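Local coordinates for protein prolyl oligopeptidase (Galerina marginata, PDB 5N4B) that cleaves peptide bonds after proline and macrocyclises toxin precursors in amanitin biosynthesis, acting as a serine peptidase of the prolyl oligopeptidase family, at residues A577-G580 with G581-V584; Y495-G499 with F500-A504; K547-T550 with F551-F554; R664-P667 with M668-F671. The protein carries 1 engineered substitution. All coordinates share one frame; numbering follows the deposited sequence. Where two conformers were deposited one is given.

Contact 1. Residues A577-G580 with G581-V584. Engineered in segment 577-580: Ala578 (natural residue Ser).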
ATOM      1  N   ALA A 577      -4.066   2.721   9.383  1.00  9.97           N
ATOM      2  CA  ALA A 577      -2.661   2.384   9.518  1.00 10.17           C
ATOM      3  C   ALA A 577      -1.783   3.418   8.828  1.00 12.52           C
ATOM      4  O   ALA A 577      -2.124   3.951   7.774  1.00 11.09           O
ATOM      5  CB  ALA A 577      -2.363   0.996   8.913  1.00 11.68           C
ATOM      6  N   ALA A 578      -0.616   3.675   9.424  1.00 11.87           N
ATOM      7  CA  ALA A 578       0.393   4.602   8.883  1.00 13.30           C
ATOM      8  C   ALA A 578      -0.206   5.995   8.873  1.00 11.89           C
ATOM      9  O   ALA A 578      -0.515   6.507   9.965  1.00 11.58           O
ATOM     10  CB  ALA A 578       0.995   4.079   7.570  1.00 13.70           C
ATOM     11  N   ASN A 579      -0.348   6.669   7.727  1.00 12.14           N
ATOM     12  CA  ASN A 579      -1.114   7.917   7.745  1.00 11.05           C
ATOM     13  C   ASN A 579      -2.489   7.736   8.368  1.00 10.48           C
ATOM     14  O   ASN A 579      -3.002   8.667   8.993  1.00 10.51           O
ATOM     15  CB  ASN A 579      -1.260   8.535   6.342  1.00 11.97           C
ATOM     16  CG  ASN A 579      -1.729   9.974   6.397  1.00 14.61           C
ATOM     17  OD1 ASN A 579      -0.949  10.878   6.690  1.00 14.03           O
ATOM     18  ND2 ASN A 579      -3.015  10.217   6.142  1.00 14.57           N
ATOM     19  N   GLY A 580      -3.103   6.555   8.171  1.00 10.14           N
ATOM     20  CA  GLY A 580      -4.394   6.252   8.772  1.00 10.07           C
ATOM     21  C   GLY A 580      -4.309   6.167  10.281  1.00  9.91           C
ATOM     22  O   GLY A 580      -5.304   6.399  10.973  1.00 10.11           O
ATOM     23  N   GLY A 581      -3.135   5.803  10.822  1.00  9.19           N
ATOM     24  CA  GLY A 581      -2.981   5.803  12.287  1.00  7.45           C
ATOM     25  C   GLY A 581      -2.884   7.201  12.837  1.00  8.97           C
ATOM     26  O   GLY A 581      -3.435   7.519  13.902  1.00  9.11           O
ATOM     27  N   LEU A 582      -2.191   8.077  12.123  1.00  9.40           N
ATOM     28  CA  LEU A 582      -2.217   9.508  12.414  1.00  8.42           C
ATOM     29  C   LEU A 582      -3.643  10.036  12.382  1.00  9.66           C
ATOM     30  O   LEU A 582      -4.076  10.795  13.257  1.00 10.61           O
ATOM     31  CB  LEU A 582      -1.374  10.268  11.372  1.00  8.95           C
ATOM     32  CG  LEU A 582      -1.534  11.779  11.371  1.00 12.40           C
ATOM     33  CD1 LEU A 582      -1.092  12.460  12.675  1.00 12.22           C
ATOM     34  CD2 LEU A 582      -0.733  12.403  10.197  1.00 12.21           C
ATOM     35  N   LEU A 583      -4.384   9.640  11.357  1.00  9.43           N
ATOM     36  CA  LEU A 583      -5.781  10.026  11.241  1.00  8.96           C
ATOM     37  C   LEU A 583      -6.555   9.637  12.490  1.00  8.30           C
ATOM     38  O   LEU A 583      -7.312  10.449  13.042  1.00 10.00           O
ATOM     39  CB  LEU A 583      -6.369   9.399   9.983  1.00  9.67           C
ATOM     40  CG  LEU A 583      -7.851   9.638   9.760  1.00 11.47           C
ATOM     41  CD1 LEU A 583      -8.127  11.099   9.442  1.00 13.19           C
ATOM     42  CD2 LEU A 583      -8.353   8.747   8.641  1.00 12.15           C
ATOM     43  N   VAL A 584      -6.403   8.395  12.934  1.00  8.33           N
ATOM     44  CA  VAL A 584      -7.104   7.925  14.133  1.00  9.20           C
ATOM     45  C   VAL A 584      -6.686   8.696  15.381  1.00  8.43           C
ATOM     46  O   VAL A 584      -7.533   9.137  16.164  1.00  9.86           O
ATOM     47  CB  VAL A 584      -6.941   6.415  14.289  1.00  8.83           C
ATOM     48  CG1 VAL A 584      -7.420   5.928  15.630  1.00  8.39           C
ATOM     49  CG2 VAL A 584      -7.697   5.726  13.206  1.00 11.84           C
TER
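Ala578 and Leu582 are joined by the opening bond of helix 579-590: Leu582 N donates to Ala578 O over 3.2 Å, lying in the carbonyl plane. The same oxygen takes a weak, bent bond from Gly581 N, so one carbonyl at the N-cap position serves two amides. The next two bonds of the helix are Leu583 N to Asn579 O at 2.9 Å and Val584 N to Gly580 O at 3.0 Å, the latter donor standing above the carbonyl plane.

Side-chain carbons add van der Waals contacts with oxygens along the helix. Asn579 and Leu582 both carry CG anti to the backbone N (chi1 -165° and 168°), and Asn579 OD1 lies 3.8 Å from Leu582 CD2. The amide suits this buried place because its polar ends are paired, OD1 with Tyr624 and ND2 with the Tyr497 carbonyl. At Val584, CG2 rests against Gly580 O at 3.3 Å.

Glycine fits position 580, where a CB would collide with Ala577 N. Ala578 is an engineered residue replacing the active-site serine, and its phi is positive (64°). A strained turn of this kind, between strand 572-577 and helix 579-590, is the nucleophile elbow of the alpha/beta-hydrolase fold.

Contact 2. Residues Y495-G499 with F500-A504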
ATOM      1  N   TYR A 495     -13.113   3.182   8.593  1.00  8.32           N
ATOM      2  CA  TYR A 495     -11.725   2.987   8.210  1.00  8.65           C
ATOM      3  C   TYR A 495     -11.273   4.137   7.348  1.00  9.13           C
ATOM      4  O   TYR A 495     -12.034   4.619   6.509  1.00 12.14           O
ATOM      5  CB  TYR A 495     -11.610   1.686   7.396  1.00 13.63           C
ATOM      6  CG  TYR A 495     -10.215   1.296   7.016  1.00 22.83           C
ATOM      7  CD1 TYR A 495      -9.285   0.972   7.988  1.00 31.53           C
ATOM      8  CD2 TYR A 495      -9.823   1.265   5.710  1.00 29.68           C
ATOM      9  CE1 TYR A 495      -7.966   0.640   7.660  1.00 35.53           C
ATOM     10  CE2 TYR A 495      -8.512   0.928   5.364  1.00 40.55           C
ATOM     11  CZ  TYR A 495      -7.591   0.619   6.350  1.00 44.11           C
ATOM     12  OH  TYR A 495      -6.284   0.275   6.023  1.00 55.94           O
ATOM     13  N   GLY A 496     -10.041   4.569   7.518  1.00  9.13           N
ATOM     14  CA  GLY A 496      -9.509   5.622   6.678  1.00 11.27           C
ATOM     15  C   GLY A 496      -8.000   5.586   6.562  1.00 12.05           C
ATOM     16  O   GLY A 496      -7.295   4.953   7.351  1.00 11.19           O
ATOM     17  N   TYR A 497      -7.525   6.321   5.559  1.00 11.94           N
ATOM     18  CA  TYR A 497      -6.099   6.547   5.353  1.00  9.86           C
ATOM     19  C   TYR A 497      -5.876   8.051   5.306  1.00 13.63           C
ATOM     20  O   TYR A 497      -5.347   8.610   6.271  1.00 14.64           O
ATOM     21  CB  TYR A 497      -5.590   5.827   4.099  1.00 11.84           C
ATOM     22  CG  TYR A 497      -4.117   5.957   3.902  1.00 11.07           C
ATOM     23  CD1 TYR A 497      -3.214   5.233   4.698  1.00 11.87           C
ATOM     24  CD2 TYR A 497      -3.588   6.787   2.913  1.00 12.61           C
ATOM     25  CE1 TYR A 497      -1.847   5.343   4.486  1.00 14.10           C
ATOM     26  CE2 TYR A 497      -2.242   6.891   2.717  1.00 12.16           C
ATOM     27  CZ  TYR A 497      -1.369   6.172   3.502  1.00 13.83           C
ATOM     28  OH  TYR A 497       0.000   6.251   3.285  1.00 17.61           O
ATOM     29  N   GLY A 498      -6.311   8.727   4.250  1.00 12.24           N
ATOM     30  CA  GLY A 498      -6.450  10.172   4.267  1.00 11.34           C
ATOM     31  C   GLY A 498      -5.217  10.970   3.894  1.00 12.73           C
ATOM     32  O   GLY A 498      -4.889  11.957   4.555  1.00 14.88           O
ATOM     33  N   GLY A 499      -4.508  10.550   2.886  1.00 11.21           N
ATOM     34  CA  GLY A 499      -3.301  11.259   2.516  1.00 11.87           C
ATOM     35  C   GLY A 499      -2.638  10.661   1.284  1.00 12.14           C
ATOM     36  O   GLY A 499      -2.962   9.561   0.797  1.00 12.31           O
ATOM     37  N   PHE A 500      -1.661  11.416   0.795  1.00 12.28           N
ATOM     38  CA  PHE A 500      -0.678  10.964  -0.187  1.00 14.02           C
ATOM     39  C   PHE A 500      -1.297  10.640  -1.547  1.00 13.80           C
ATOM     40  O   PHE A 500      -0.651   9.970  -2.378  1.00 15.64           O
ATOM     41  CB  PHE A 500       0.165   9.807   0.333  1.00 12.15           C
ATOM     42  CG  PHE A 500       0.990  10.158   1.552  1.00 13.80           C
ATOM     43  CD1 PHE A 500       2.234  10.792   1.385  1.00 14.20           C
ATOM     44  CD2 PHE A 500       0.548   9.893   2.839  1.00 15.47           C
ATOM     45  CE1 PHE A 500       3.006  11.130   2.462  1.00 12.94           C
ATOM     46  CE2 PHE A 500       1.338  10.249   3.965  1.00 14.39           C
ATOM     47  CZ  PHE A 500       2.588  10.844   3.769  1.00 15.24           C
ATOM     48  N   ALA A 501      -2.495  11.166  -1.806  1.00 12.79           N
ATOM     49  CA  ALA A 501      -3.227  10.857  -3.031  1.00 11.82           C
ATOM     50  C   ALA A 501      -3.555   9.377  -3.146  1.00 14.76           C
ATOM     51  O   ALA A 501      -3.846   8.876  -4.246  1.00 15.62           O
ATOM     52  CB  ALA A 501      -2.487  11.370  -4.276  1.00 14.52           C
ATOM     53  N   THR A 502      -3.559   8.637  -2.036  1.00 13.37           N
ATOM     54  CA  THR A 502      -3.955   7.235  -2.009  1.00 12.33           C
ATOM     55  C   THR A 502      -5.478   7.196  -1.918  1.00 14.40           C
ATOM     56  O   THR A 502      -6.080   7.850  -1.072  1.00 16.79           O
ATOM     57  CB  THR A 502      -3.293   6.552  -0.825  1.00 13.50           C
ATOM     58  OG1 THR A 502      -1.864   6.633  -1.023  1.00 19.64           O
ATOM     59  CG2 THR A 502      -3.737   5.108  -0.688  1.00 19.82           C
ATOM     60  N   SER A 503      -6.093   6.456  -2.821  1.00 12.91           N
ATOM     61  CA  SER A 503      -7.539   6.307  -2.866  0.51 12.18           C
ATOM     62  C   SER A 503      -7.995   5.189  -1.939  1.00 12.60           C
ATOM     63  O   SER A 503      -7.414   4.090  -1.921  1.00 14.71           O
ATOM     64  CB  SER A 503      -7.972   6.012  -4.296  0.51 14.71           C
ATOM     65  OG  SER A 503      -7.840   7.183  -5.078  0.51 16.95           O
ATOM     66  N   ALA A 504      -9.060   5.474  -1.182  1.00 12.83           N
ATOM     67  CA  ALA A 504      -9.619   4.473  -0.265  1.00 14.16           C
ATOM     68  C   ALA A 504     -10.618   3.635  -1.049  1.00 12.52           C
ATOM     69  O   ALA A 504     -11.831   3.789  -0.964  1.00 12.95           O
ATOM     70  CB  ALA A 504     -10.243   5.133   0.958  1.00 15.46           C
TER
HETATM   71  O   HOH W   1       0.412   6.335   0.673  1.00 21.08           O
HETATM   72  O   HOH W   2      -6.608   8.481   1.527  1.00 13.97           O
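Tyr497 and Thr502 cross at about a right angle, and so do Tyr497 and Phe500; the phenol meets Phe500 within a tight turn and Thr502 at the turn's end. With its CG anti to the backbone N (chi1 -176°), Tyr497 extends towards both. Its CE2 lies 3.7 Å from Thr502 CB, while the methyl CG2 of Thr502 is slightly farther off, beside CD2. On the Phe500 side the nearest approach is made by the phenol oxygen, Tyr497 OH standing 3.7 Å from Phe500 CD2. The flat ring of Phe500 suits its edge-to-face meeting with Trp620.

The hydroxyls of Tyr497 and Thr502 are linked through a water, which is 2.6 Å from Tyr497 OH and 2.9 Å from Thr502 OG1. Threonine thus gives the tyrosine carbon to pack on and a polar end for the water. A second water, at the edge of the Tyr497 ring and in its plane, accepts from Gly498 N at 2.8 Å and donates to Thr502 O at 2.7 Å, tying the two limbs together.

The reversal is a type I' beta turn from Gly499 to Thr502, closed by Thr502 N bonding to Gly499 O at 3.0 Å. Phe500 and Ala501 both have positive phi, as this turn requires, and Gly499 is nearly fully extended, where a CB would clash with Phe500 N. Tyr497, Thr502 and Ala504 each pack on an aromatic side chain of the bound peptide, and Tyr495 OH bonds to the peptide backbone. The loop thus walls the substrate site, and Tyr497, beside Ala578, probably helps form the oxyanion hole, as in related prolyl oligopeptidases.

Contact 3. Residues K547-T550 with F551-F554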
ATOM      1  N   LYS A 547      -4.325  20.186   5.777  1.00 15.50           N
ATOM      2  CA  LYS A 547      -4.403  18.829   6.327  1.00 13.92           C
ATOM      3  C   LYS A 547      -5.513  18.700   7.356  1.00 12.51           C
ATOM      4  O   LYS A 547      -6.079  17.613   7.518  1.00 13.62           O
ATOM      5  CB  LYS A 547      -3.050  18.441   6.958  1.00 14.39           C
ATOM      6  CG  LYS A 547      -2.939  16.952   7.282  1.00 15.96           C
ATOM      7  CD  LYS A 547      -2.742  16.138   5.984  1.00 20.85           C
ATOM      8  CE  LYS A 547      -3.477  14.854   5.963  1.00 25.72           C
ATOM      9  NZ  LYS A 547      -3.422  14.279   4.562  1.00 20.16           N
ATOM     10  N   VAL A 548      -5.844  19.778   8.066  1.00 14.10           N
ATOM     11  CA  VAL A 548      -6.951  19.733   9.023  1.00 16.55           C
ATOM     12  C   VAL A 548      -8.238  19.255   8.353  1.00 15.75           C
ATOM     13  O   VAL A 548      -9.075  18.630   9.007  1.00 15.67           O
ATOM     14  CB  VAL A 548      -7.137  21.087   9.733  1.00 18.81           C
ATOM     15  CG1 VAL A 548      -7.564  22.142   8.752  1.00 21.26           C
ATOM     16  CG2 VAL A 548      -8.208  20.976  10.829  1.00 25.17           C
ATOM     17  N   ASN A 549      -8.401  19.487   7.037  1.00 14.36           N
ATOM     18  CA  ASN A 549      -9.640  19.086   6.385  1.00 14.56           C
ATOM     19  C   ASN A 549      -9.818  17.577   6.377  1.00 14.17           C
ATOM     20  O   ASN A 549     -10.951  17.097   6.442  1.00 13.94           O
ATOM     21  CB  ASN A 549      -9.676  19.572   4.951  1.00 14.93           C
ATOM     22  CG  ASN A 549      -9.785  21.049   4.824  1.00 15.76           C
ATOM     23  OD1 ASN A 549     -10.179  21.774   5.731  1.00 18.54           O
ATOM     24  ND2 ASN A 549      -9.436  21.515   3.646  1.00 19.27           N
ATOM     25  N   THR A 550      -8.714  16.834   6.305  1.00 13.12           N
ATOM     26  CA  THR A 550      -8.791  15.370   6.381  1.00 11.66           C
ATOM     27  C   THR A 550      -9.466  14.927   7.665  1.00 13.56           C
ATOM     28  O   THR A 550     -10.327  14.032   7.666  1.00 11.97           O
ATOM     29  CB  THR A 550      -7.392  14.809   6.301  1.00 12.21           C
ATOM     30  OG1 THR A 550      -6.764  15.214   5.054  1.00 12.67           O
ATOM     31  CG2 THR A 550      -7.419  13.337   6.395  1.00 12.14           C
ATOM     32  N   PHE A 551      -9.051  15.535   8.778  1.00 12.84           N
ATOM     33  CA  PHE A 551      -9.601  15.213  10.089  1.00 11.13           C
ATOM     34  C   PHE A 551     -11.062  15.651  10.198  1.00 11.33           C
ATOM     35  O   PHE A 551     -11.909  14.894  10.669  1.00 12.30           O
ATOM     36  CB  PHE A 551      -8.745  15.852  11.188  1.00 11.87           C
ATOM     37  CG  PHE A 551      -7.384  15.245  11.294  1.00 12.50           C
ATOM     38  CD1 PHE A 551      -6.343  15.700  10.531  1.00 17.12           C
ATOM     39  CD2 PHE A 551      -7.154  14.169  12.111  1.00 13.16           C
ATOM     40  CE1 PHE A 551      -5.092  15.110  10.580  1.00 18.64           C
ATOM     41  CE2 PHE A 551      -5.934  13.578  12.155  1.00 12.26           C
ATOM     42  CZ  PHE A 551      -4.899  14.049  11.449  1.00 14.52           C
ATOM     43  N   ASP A 552     -11.375  16.871   9.728  1.00 11.99           N
ATOM     44  CA  ASP A 552     -12.753  17.325   9.721  1.00 13.98           C
ATOM     45  C   ASP A 552     -13.634  16.384   8.889  1.00 12.21           C
ATOM     46  O   ASP A 552     -14.759  16.075   9.277  1.00 13.64           O
ATOM     47  CB  ASP A 552     -12.809  18.764   9.192  1.00 14.45           C
ATOM     48  CG  ASP A 552     -12.246  19.804  10.191  1.00 18.39           C
ATOM     49  OD1 ASP A 552     -12.227  19.516  11.410  1.00 21.20           O
ATOM     50  OD2 ASP A 552     -11.879  20.910   9.737  1.00 21.48           O
ATOM     51  N   ASP A 553     -13.147  15.928   7.748  1.00 12.57           N
ATOM     52  CA  ASP A 553     -13.933  15.026   6.905  1.00 11.42           C
ATOM     53  C   ASP A 553     -14.194  13.710   7.638  1.00 10.21           C
ATOM     54  O   ASP A 553     -15.287  13.164   7.587  1.00 11.64           O
ATOM     55  CB  ASP A 553     -13.207  14.747   5.583  1.00 11.71           C
ATOM     56  CG  ASP A 553     -13.151  15.934   4.638  1.00 15.02           C
ATOM     57  OD1 ASP A 553     -13.808  16.942   4.902  1.00 15.17           O
ATOM     58  OD2 ASP A 553     -12.419  15.780   3.637  1.00 14.01           O
ATOM     59  N   PHE A 554     -13.181  13.182   8.324  1.00 10.62           N
ATOM     60  CA  PHE A 554     -13.317  11.887   8.987  1.00  9.76           C
ATOM     61  C   PHE A 554     -14.241  11.981  10.197  1.00 10.52           C
ATOM     62  O   PHE A 554     -15.100  11.107  10.414  1.00 10.44           O
ATOM     63  CB  PHE A 554     -11.935  11.370   9.389  1.00  9.89           C
ATOM     64  CG  PHE A 554     -11.855   9.881   9.628  1.00  9.40           C
ATOM     65  CD1 PHE A 554     -12.098   8.974   8.627  1.00  9.24           C
ATOM     66  CD2 PHE A 554     -11.389   9.413  10.837  1.00 10.44           C
ATOM     67  CE1 PHE A 554     -11.967   7.608   8.839  1.00 10.18           C
ATOM     68  CE2 PHE A 554     -11.265   8.056  11.072  1.00  9.25           C
ATOM     69  CZ  PHE A 554     -11.562   7.163  10.091  1.00  9.60           C
TER
HETATM   70  O   HOH W   3     -12.425  21.794   7.360  1.00 16.02           O
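Asn549 and Asp552 share a water on the partly exposed side of helix 548-563: the water donates to Asn549 OD1 at 2.8 Å and to Asp552 OD2 at 2.6 Å. Polar residues suit this side, and the other end of the Asn549 amide, ND2, reaches the Gly541 carbonyl.

The backbone bonds are those of a regular alpha helix, i to i+4. Asp552 N to Val548 O, at 3.0 Å, runs nearly along the C=O axis, whereas Asp553 N approaches Asn549 O at 2.8 Å from a position tilted from the carbonyl plane, as does Phe554 N to Thr550 O.

Carbon-to-oxygen packing contacts lie between these bonds. Val548 CG2 meets Asp552 OD2 at 3.8 Å, the two side chains crossing obliquely. Phe551, with CG anti to its own carbonyl carbon (chi1 -68°), swings its ring back towards the preceding turn, and Lys547 O comes to its edge, near the ring plane, 3.6 Å from CD1.

Salt bridges join Asp553 to Arg529 and Lys547 to Glu623; hydrogen bonds add Ser468 to Asp553 and Gly498 O to Lys547. Thr550 and Phe554 pack on Leu583 of helix 579-590, Val548 reaches Arg590 of that helix, and Phe554 O bonds to Gln494 of strand 492-495.

Contact 4. Residues R664-P667 with M668-F671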
ATOM      1  N   ARG A 664       9.324   2.375   8.168  1.00 15.47           N
ATOM      2  CA  ARG A 664       8.511   3.350   7.450  1.00 15.52           C
ATOM      3  C   ARG A 664       8.031   4.403   8.434  1.00 14.21           C
ATOM      4  O   ARG A 664       8.327   5.593   8.270  1.00 16.03           O
ATOM      5  CB  ARG A 664       7.338   2.638   6.798  1.00 18.13           C
ATOM      6  CG  ARG A 664       6.386   3.557   5.985  1.00 26.35           C
ATOM      7  CD  ARG A 664       5.089   2.784   5.609  1.00 24.84           C
ATOM      8  NE  ARG A 664       4.110   3.583   4.864  1.00 41.69           N
ATOM      9  CZ  ARG A 664       2.896   3.138   4.517  1.00 39.59           C
ATOM     10  NH1 ARG A 664       2.507   1.912   4.878  1.00 35.83           N
ATOM     11  NH2 ARG A 664       2.058   3.917   3.830  1.00 40.31           N
ATOM     12  N   VAL A 665       7.308   3.964   9.475  1.00 12.98           N
ATOM     13  CA  VAL A 665       6.896   4.828  10.572  1.00 12.07           C
ATOM     14  C   VAL A 665       7.531   4.250  11.817  1.00 10.93           C
ATOM     15  O   VAL A 665       7.089   3.220  12.343  1.00 12.42           O
ATOM     16  CB  VAL A 665       5.379   4.905  10.721  1.00 11.04           C
ATOM     17  CG1 VAL A 665       5.082   5.819  11.870  1.00 13.54           C
ATOM     18  CG2 VAL A 665       4.685   5.345   9.440  1.00 13.97           C
ATOM     19  N   VAL A 666       8.543   4.923  12.333  1.00 12.39           N
ATOM     20  CA  VAL A 666       9.183   4.388  13.529  1.00 11.25           C
ATOM     21  C   VAL A 666       8.205   4.374  14.710  1.00 11.03           C
ATOM     22  O   VAL A 666       7.370   5.291  14.847  1.00 12.01           O
ATOM     23  CB  VAL A 666      10.477   5.160  13.877  1.00 14.18           C
ATOM     24  CG1 VAL A 666      11.584   4.856  12.870  1.00 15.48           C
ATOM     25  CG2 VAL A 666      10.229   6.640  13.959  1.00 17.27           C
ATOM     26  N   PRO A 667       8.268   3.356  15.566  1.00 11.58           N
ATOM     27  CA  PRO A 667       7.254   3.178  16.609  1.00 11.00           C
ATOM     28  C   PRO A 667       7.297   4.215  17.714  1.00 12.27           C
ATOM     29  O   PRO A 667       6.323   4.303  18.476  1.00 11.50           O
ATOM     30  CB  PRO A 667       7.528   1.769  17.132  1.00 15.11           C
ATOM     31  CG  PRO A 667       8.952   1.518  16.750  1.00 15.82           C
ATOM     32  CD  PRO A 667       9.166   2.222  15.481  1.00 13.03           C
ATOM     33  N   MET A 668       8.354   5.031  17.815  1.00 11.86           N
ATOM     34  CA  MET A 668       8.372   6.100  18.812  1.00 12.30           C
ATOM     35  C   MET A 668       7.167   7.009  18.696  1.00 10.43           C
ATOM     36  O   MET A 668       6.736   7.549  19.695  1.00 13.48           O
ATOM     37  CB  MET A 668       9.668   6.906  18.711  1.00 13.01           C
ATOM     38  CG  MET A 668       9.775   7.827  17.541  1.00 15.84           C
ATOM     39  SD  MET A 668       9.087   9.460  17.904  1.00 16.61           S
ATOM     40  CE  MET A 668       9.122  10.243  16.301  1.00 21.20           C
ATOM     41  N   HIS A 669       6.583   7.149  17.503  1.00 10.67           N
ATOM     42  CA  HIS A 669       5.400   7.973  17.334  1.00 11.39           C
ATOM     43  C   HIS A 669       4.291   7.483  18.266  1.00 11.00           C
ATOM     44  O   HIS A 669       3.735   8.239  19.070  1.00 11.70           O
ATOM     45  CB  HIS A 669       4.943   7.870  15.881  1.00 11.90           C
ATOM     46  CG  HIS A 669       5.721   8.703  14.938  1.00 11.30           C
ATOM     47  ND1 HIS A 669       5.578  10.078  14.848  1.00 11.93           N
ATOM     48  CD2 HIS A 669       6.659   8.357  14.026  1.00 11.53           C
ATOM     49  CE1 HIS A 669       6.393  10.534  13.922  1.00 13.24           C
ATOM     50  NE2 HIS A 669       7.065   9.512  13.406  1.00 11.91           N
ATOM     51  N   SER A 670       3.911   6.218  18.107  1.00 11.41           N
ATOM     52  CA  SER A 670       2.915   5.608  18.958  1.00  9.37           C
ATOM     53  C   SER A 670       3.346   5.558  20.423  1.00  9.67           C
ATOM     54  O   SER A 670       2.514   5.708  21.324  1.00 11.14           O
ATOM     55  CB  SER A 670       2.659   4.182  18.520  1.00 10.47           C
ATOM     56  OG  SER A 670       1.924   4.158  17.319  1.00 12.47           O
ATOM     57  N   PHE A 671       4.628   5.288  20.692  1.00 10.80           N
ATOM     58  CA  PHE A 671       5.089   5.241  22.090  1.00 10.43           C
ATOM     59  C   PHE A 671       4.879   6.593  22.789  1.00 11.15           C
ATOM     60  O   PHE A 671       4.375   6.650  23.927  1.00 11.88           O
ATOM     61  CB  PHE A 671       6.564   4.852  22.181  1.00 10.48           C
ATOM     62  CG  PHE A 671       6.907   3.493  21.719  1.00 11.84           C
ATOM     63  CD1 PHE A 671       5.942   2.532  21.436  1.00 12.86           C
ATOM     64  CD2 PHE A 671       8.261   3.156  21.548  1.00 14.83           C
ATOM     65  CE1 PHE A 671       6.340   1.255  20.999  1.00 12.57           C
ATOM     66  CE2 PHE A 671       8.632   1.909  21.123  1.00 15.73           C
ATOM     67  CZ  PHE A 671       7.667   0.962  20.842  1.00 14.54           C
TER
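Pro667 and Phe671 meet where the loop after strand 653-659 enters helix 668-680 of the alpha/beta-hydrolase domain. A CH-pi contact carries the pair: Pro667 CB sits over the face of the Phe671 ring, 4.2 Å from its centroid and 25° off the normal. Pro667 O lies above the ring too, offset towards the rim, and accepts Phe671 N at 3.0 Å in its carbonyl plane. Proline suits a first turn, since it brings no N-H that would need a partner and its ring offers CH groups to the aromatic.

One residue earlier, Val666 O takes a long, weak bond from His669 N and lies at the edge of the imidazole, 3.3 Å from His669 CD2. Val665 CG1 touches the same CD2 at 3.7 Å, the valine crossing the histidine at about a right angle.

Farther out, His669 ND1 accepts from the Asp607 backbone N-H, which fixes the ring's rotation. Phe671 packs edge-to-face with Trp51 and rests on strands 653-659 and 688-693. Val665 N bonds to OD1 of the catalytic Asp662, which probably helps to hold that carboxylate.

Met668 places CG in the narrow space between its backbone N and carbonyl carbon (chi1 74°) and bends at chi2; its CE consequently lies 3.6 Å above the plane of the His669 ring, over the ring's centre.

Overall arrangement
Contact 1 touches each of the other three. Its centre is about 9 Å from that of contact 2, and Asn579 ND2 probably bonds to Tyr497 O at 2.8 Å, fastening the elbow to the substrate loop. Contact 3 backs both: Lys547 NZ is 2.7 Å from Gly498 O, a probable hydrogen bond, and Leu583 CG packs on Phe554 CD2 at 3.7 Å. Contact 4 closes on the elbow through Arg664, whose CZ lies 3.7 Å from Ala578 CB, and comes near contact 2 where Arg664 NH2 is 3.2 Å from Tyr497 OH. The engineered Ala578 stands in the nucleophile's place, its side chain about 7 Å from that of Asp662; His699 completes the charge relay.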